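Local coordinates for uncharacterized protein (Enterococcus faecalis, PDB 3D3Y) that is of unknown function but belongs to the peptidase M16 family, carrying its inactive C-terminal domain, and is predicted to bind a metal ion, at residues A[246-252]-A[415-421]; A[80-84]-A[310-314]. The contacts are given in a common frame with arbitrary orientation. Residue numbers count along the deposited sequence, not the author numbering.

Interaction 1 of 2, residues A[246-252]-A[415-421]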
loop_
_atom_site.group_PDB
_atom_site.type_symbol
_atom_site.label_atom_id
_atom_site.label_comp_id
_atom_site.label_asym_id
_atom_site.label_seq_id
_atom_site.Cartn_x
_atom_site.Cartn_y
_atom_site.Cartn_z
ATOM N N ARG A 246 15.048 17.422 10.773
ATOM C CA ARG A 246 14.492 18.542 10.024
ATOM C C ARG A 246 13.313 19.117 10.800
ATOM O O ARG A 246 12.580 18.377 11.468
ATOM C CB ARG A 246 14.058 18.130 8.612
ATOM C CG ARG A 246 15.172 17.466 7.765
ATOM C CD ARG A 246 16.053 18.483 7.052
ATOM N NE ARG A 246 16.890 17.864 6.020
ATOM C CZ ARG A 246 18.054 17.277 6.270
ATOM N NH1 ARG A 246 18.524 17.235 7.525
ATOM N NH2 ARG A 246 18.762 16.740 5.272
ATOM N N THR A 247 13.128 20.431 10.701
ATOM C CA THR A 247 11.992 21.113 11.334
ATOM C C THR A 247 11.290 22.022 10.336
ATOM O O THR A 247 11.945 22.662 9.502
ATOM C CB THR A 247 12.440 21.988 12.505
ATOM O OG1 THR A 247 13.259 21.216 13.398
ATOM C CG2 THR A 247 11.221 22.529 13.271
ATOM N N GLU A 248 9.962 22.060 10.415
ATOM C CA GLU A 248 9.177 23.034 9.677
ATOM C C GLU A 248 8.226 23.700 10.647
ATOM O O GLU A 248 7.708 23.055 11.561
ATOM C CB GLU A 248 8.408 22.380 8.526
ATOM C CG GLU A 248 9.311 21.739 7.471
ATOM C CD GLU A 248 8.547 21.122 6.312
ATOM O OE1 GLU A 248 7.328 21.368 6.196
ATOM O OE2 GLU A 248 9.175 20.365 5.528
ATOM N N ARG A 249 8.002 24.996 10.451
ATOM C CA ARG A 249 7.070 25.740 11.281
ATOM C C ARG A 249 5.816 26.075 10.513
ATOM O O ARG A 249 5.889 26.488 9.347
ATOM C CB ARG A 249 7.710 27.031 11.762
ATOM C CG ARG A 249 8.876 26.849 12.722
ATOM C CD ARG A 249 9.187 28.184 13.433
ATOM N NE ARG A 249 8.332 28.371 14.609
ATOM C CZ ARG A 249 8.754 28.365 15.880
ATOM N NH1 ARG A 249 10.051 28.204 16.174
ATOM N NH2 ARG A 249 7.872 28.521 16.868
ATOM N N GLU A 250 4.663 25.908 11.180
ATOM C CA GLU A 250 3.361 26.176 10.588
ATOM C C GLU A 250 2.463 26.623 11.717
ATOM O O GLU A 250 2.729 26.359 12.896
ATOM C CB GLU A 250 2.737 24.892 9.994
ATOM C CG GLU A 250 3.348 24.347 8.710
ATOM C CD GLU A 250 2.420 23.346 8.008
ATOM O OE1 GLU A 250 1.183 23.447 8.227
ATOM O OE2 GLU A 250 2.924 22.483 7.236
ATOM N N VAL A 251 1.374 27.278 11.357
ATOM C CA VAL A 251 0.376 27.690 12.344
ATOM C C VAL A 251 -0.400 26.423 12.660
ATOM O O VAL A 251 -1.035 25.849 11.768
ATOM C CB VAL A 251 -0.563 28.757 11.801
ATOM C CG1 VAL A 251 -1.579 29.127 12.859
ATOM C CG2 VAL A 251 0.220 30.039 11.351
ATOM N N LEU A 252 -0.325 25.956 13.902
ATOM C CA LEU A 252 -0.951 24.669 14.252
ATOM C C LEU A 252 -1.424 24.778 15.665
ATOM O O LEU A 252 -0.887 25.582 16.418
ATOM C CB LEU A 252 0.078 23.539 14.196
ATOM C CG LEU A 252 0.966 23.287 12.969
ATOM C CD1 LEU A 252 2.178 22.446 13.346
ATOM C CD2 LEU A 252 0.180 22.629 11.854
ATOM N N ILE A 415 14.593 12.479 12.257
ATOM C CA ILE A 415 13.585 13.019 13.152
ATOM C C ILE A 415 12.972 14.200 12.401
ATOM O O ILE A 415 13.703 15.087 11.919
ATOM C CB ILE A 415 14.212 13.604 14.451
ATOM C CG1 ILE A 415 14.853 12.520 15.313
ATOM C CG2 ILE A 415 13.162 14.443 15.246
ATOM C CD1 ILE A 415 15.781 13.078 16.363
ATOM N N PHE A 416 11.648 14.226 12.297
ATOM C CA PHE A 416 10.994 15.368 11.687
ATOM C C PHE A 416 10.096 16.016 12.720
ATOM O O PHE A 416 9.290 15.335 13.375
ATOM C CB PHE A 416 10.172 14.966 10.448
ATOM C CG PHE A 416 9.460 16.137 9.807
ATOM C CD1 PHE A 416 10.150 17.030 9.002
ATOM C CD2 PHE A 416 8.112 16.386 10.087
ATOM C CE1 PHE A 416 9.489 18.139 8.438
ATOM C CE2 PHE A 416 7.438 17.491 9.539
ATOM C CZ PHE A 416 8.126 18.370 8.719
ATOM N N PHE A 417 10.250 17.325 12.866
ATOM C CA PHE A 417 9.514 18.113 13.840
ATOM C C PHE A 417 8.685 19.184 13.121
ATOM O O PHE A 417 9.230 20.071 12.453
ATOM C CB PHE A 417 10.528 18.726 14.818
ATOM C CG PHE A 417 9.929 19.594 15.912
ATOM C CD1 PHE A 417 8.740 19.248 16.542
ATOM C CD2 PHE A 417 10.603 20.743 16.331
ATOM C CE1 PHE A 417 8.217 20.033 17.586
ATOM C CE2 PHE A 417 10.079 21.551 17.365
ATOM C CZ PHE A 417 8.884 21.178 18.000
ATOM N N LEU A 418 7.360 19.079 13.222
ATOM C CA LEU A 418 6.488 20.096 12.646
ATOM C C LEU A 418 6.065 20.963 13.801
ATOM O O LEU A 418 5.267 20.535 14.641
ATOM C CB LEU A 418 5.270 19.494 11.923
ATOM C CG LEU A 418 4.368 20.459 11.127
ATOM C CD1 LEU A 418 5.080 20.949 9.840
ATOM C CD2 LEU A 418 3.106 19.772 10.747
ATOM N N GLU A 419 6.626 22.174 13.847
ATOM C CA GLU A 419 6.554 22.986 15.034
ATOM C C GLU A 419 5.495 24.055 14.892
ATOM O O GLU A 419 5.551 24.896 13.976
ATOM C CB GLU A 419 7.915 23.609 15.351
ATOM C CG GLU A 419 7.903 24.489 16.613
ATOM C CD GLU A 419 9.300 24.997 16.995
ATOM O OE1 GLU A 419 10.032 25.416 16.087
ATOM O OE2 GLU A 419 9.650 24.965 18.199
ATOM N N GLY A 420 4.532 24.022 15.810
ATOM C CA GLY A 420 3.442 24.965 15.786
ATOM C C GLY A 420 3.920 26.357 16.129
ATOM O O GLY A 420 4.704 26.536 17.066
ATOM N N GLU A 421 3.470 27.328 15.325
ATOM C CA GLU A 421 3.531 28.749 15.636
ATOM C C GLU A 421 2.156 29.125 16.174
ATOM O O GLU A 421 1.135 29.061 15.457
ATOM C CB GLU A 421 3.874 29.574 14.382
ATOM C CG GLU A 421 5.111 29.045 13.654
ATOM C CD GLU A 421 5.540 29.878 12.426
ATOM O OE1 GLU A 421 4.722 30.066 11.476
ATOM O OE2 GLU A 421 6.718 30.322 12.415
#
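Six backbone hydrogen bonds zip these two strands together in the alternating pattern of a parallel pair. Arg246 N donates to Ile415 O (2.9 Å) and Phe417 N to Arg246 O (2.9 Å); Glu248 N and Glu250 N then donate to Phe417 O and Glu419 O, and Glu419 N and Glu421 N return to Glu248 O and Glu250 O. Arg246, Glu248 and Glu250 thus each use both N and O. Arg249 adds a salt-bridge network: its NH1 lies 2.8 Å from Glu419 OE1, which sits over the guanidinium face and so attracts by charge alone, and its NE is 3.4 Å from Glu421 OE2. On the sheet face that carries Arg249 and Glu419, Thr247 CG2 packs against Phe417 CD2 (3.6 Å). On the opposite face Glu248 CB meets Leu418 CD1 (3.9 Å), and past the ladder Leu252 CD1 meets Leu418 CG (3.7 Å). The pairing attaches edge strand 244-251 to the five-stranded sheet of the alpha/beta half containing the M16 inactive-domain sequence; strand 411-421 pairs antiparallel with strand 255-262 on its far side. Helix 150-162 packs on the face of Phe416, where Tyr153 is hydrogen-bonded to Glu248 and Lys150 salt-bridged to Glu250, whereas helix 326-341 reaches Phe417 through Arg326.

Interaction 2 of 2, residues A[80-84]-A[310-314]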
loop_
_atom_site.group_PDB
_atom_site.type_symbol
_atom_site.label_atom_id
_atom_site.label_comp_id
_atom_site.label_asym_id
_atom_site.label_seq_id
_atom_site.Cartn_x
_atom_site.Cartn_y
_atom_site.Cartn_z
ATOM N N SER A 80 -1.067 1.642 -5.557
ATOM C CA SER A 80 -0.402 1.519 -4.267
ATOM C C SER A 80 1.097 1.335 -4.455
ATOM O O SER A 80 1.588 1.184 -5.576
ATOM C CB SER A 80 -1.015 0.387 -3.420
ATOM O OG SER A 80 -1.032 -0.811 -4.153
ATOM N N LYS A 81 1.831 1.376 -3.352
ATOM C CA LYS A 81 3.284 1.359 -3.402
ATOM C C LYS A 81 3.650 0.212 -2.502
ATOM O O LYS A 81 3.062 0.084 -1.449
ATOM C CB LYS A 81 3.781 2.694 -2.822
ATOM C CG LYS A 81 5.232 2.804 -2.444
ATOM C CD LYS A 81 5.541 4.314 -2.263
ATOM C CE LYS A 81 6.684 4.541 -1.316
ATOM N NZ LYS A 81 6.867 6.001 -1.003
ATOM N N LYS A 82 4.623 -0.596 -2.894
ATOM C CA LYS A 82 5.052 -1.711 -2.059
ATOM C C LYS A 82 6.523 -1.881 -2.279
ATOM O O LYS A 82 6.946 -2.272 -3.372
ATOM C CB LYS A 82 4.343 -3.018 -2.442
ATOM C CG LYS A 82 4.435 -4.144 -1.362
ATOM C CD LYS A 82 3.368 -3.844 -0.307
ATOM C CE LYS A 82 3.226 -4.915 0.717
ATOM N NZ LYS A 82 2.291 -4.347 1.742
ATOM N N GLY A 83 7.316 -1.598 -1.243
ATOM C CA GLY A 83 8.759 -1.733 -1.384
ATOM C C GLY A 83 9.225 -0.841 -2.522
ATOM O O GLY A 83 8.902 0.361 -2.550
ATOM N N ASN A 84 9.992 -1.416 -3.439
ATOM C CA ASN A 84 10.456 -0.692 -4.606
ATOM C C ASN A 84 9.539 -0.782 -5.843
ATOM O O ASN A 84 9.960 -0.449 -6.951
ATOM C CB ASN A 84 11.861 -1.146 -4.980
ATOM C CG ASN A 84 12.664 -0.029 -5.588
ATOM O OD1 ASN A 84 12.696 1.100 -5.042
ATOM N ND2 ASN A 84 13.300 -0.300 -6.717
ATOM N N THR A 310 7.823 -3.668 6.334
ATOM C CA THR A 310 8.712 -4.824 6.147
ATOM C C THR A 310 9.043 -5.048 4.666
ATOM O O THR A 310 9.585 -6.111 4.282
ATOM C CB THR A 310 8.071 -6.108 6.748
ATOM O OG1 THR A 310 6.829 -6.355 6.088
ATOM C CG2 THR A 310 7.760 -5.896 8.228
ATOM N N PHE A 311 8.702 -4.069 3.827
ATOM C CA PHE A 311 9.186 -4.034 2.446
ATOM C C PHE A 311 10.263 -2.945 2.191
ATOM O O PHE A 311 11.045 -3.042 1.235
ATOM C CB PHE A 311 7.989 -3.973 1.466
ATOM C CG PHE A 311 7.125 -5.242 1.508
ATOM C CD1 PHE A 311 7.197 -6.180 0.489
ATOM C CD2 PHE A 311 6.310 -5.516 2.602
ATOM C CE1 PHE A 311 6.425 -7.362 0.547
ATOM C CE2 PHE A 311 5.564 -6.712 2.678
ATOM C CZ PHE A 311 5.612 -7.608 1.649
ATOM N N ARG A 312 10.332 -1.948 3.070
ATOM C CA ARG A 312 11.346 -0.894 2.951
ATOM C C ARG A 312 12.284 -0.845 4.167
ATOM O O ARG A 312 13.120 0.048 4.245
ATOM C CB ARG A 312 10.707 0.499 2.689
ATOM C CG ARG A 312 9.936 0.595 1.386
ATOM C CD ARG A 312 9.419 2.002 1.108
ATOM N NE ARG A 312 8.431 2.458 2.072
ATOM C CZ ARG A 312 8.027 3.724 2.153
ATOM N NH1 ARG A 312 8.548 4.639 1.334
ATOM N NH2 ARG A 312 7.116 4.067 3.036
ATOM N N GLY A 313 12.128 -1.783 5.110
ATOM C CA GLY A 313 13.077 -1.975 6.240
ATOM C C GLY A 313 13.240 -0.818 7.228
ATOM O O GLY A 313 14.355 -0.492 7.649
ATOM N N PHE A 314 12.122 -0.251 7.642
ATOM C CA PHE A 314 12.126 0.870 8.547
ATOM C C PHE A 314 10.876 0.865 9.408
ATOM O O PHE A 314 9.909 0.132 9.155
ATOM C CB PHE A 314 12.370 2.194 7.803
ATOM C CG PHE A 314 11.131 2.846 7.239
ATOM C CD1 PHE A 314 10.710 4.065 7.739
ATOM C CD2 PHE A 314 10.414 2.277 6.178
ATOM C CE1 PHE A 314 9.572 4.705 7.228
ATOM C CE2 PHE A 314 9.267 2.909 5.661
ATOM C CZ PHE A 314 8.844 4.115 6.190
#
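This is a buried side-chain contact between two turns that belong to different sheets, close to the centre of the chain. Residues 80-84 run off the end of strand 74-82, an edge strand of the six-stranded sheet, into the turn before strand 85-95; residues 310-314 link strands 303-309 and 314-321 of the five-stranded sheet, with Gly313 and Phe314 facing Asp309 in a G1 beta bulge. The two tips meet at Gly83 and Phe311, whose CA atoms are 4.5 Å apart. Gly83 has a positive phi, and its bare backbone lets Phe311 CB come within 3.7 Å of its N and Arg312 CG within 3.8 Å of its CA; a CB here would press tightly on Phe311 CB. Lys82 lies across the Phe311 ring: CE is 3.6 Å from the centroid of the ring, almost along its normal, a CH-pi contact, and NZ is 4.6 Å from the same centroid in an off-centre cation-pi interaction. Beside it, Lys81 CE sits over one face of the Arg312 guanidinium, and Lys81 NZ comes to 3.2 Å from Arg312 NH1. These are two donors of like charge, held by partners elsewhere: Lys81 NZ bonds to Ile171 O, while Arg312 pairs with Asp309 and bonds to Gln159 and Gln169. An acetate ion, probably from the crystallisation liquor, also lies near Arg312. The two segments join through aliphatic, aromatic and cation-pi packing, and the closeness of two positive groups is probably eased by these acceptors, among them the Asp309 carboxylate.

Interactions 1 and 2 lie about 26 Å apart between centres, with their nearest atoms about 10 Å from each other. They share the five-stranded mixed sheet: interaction 1 holds the 244-251 edge to strand 411-421, and interaction 2 uses the turn beside the opposite edge, 303-309, to reach the six-stranded sheet. Along the chain the segments alternate, 80-84, 246-252, 310-314, 415-421, so neither contact encloses the other. One contact completes an edge of the sheet by setting the late strand 411-421 beside strand 244-251; the other joins that sheet's half of the molecule to the half formed largely by the earlier chain, near the molecular centre.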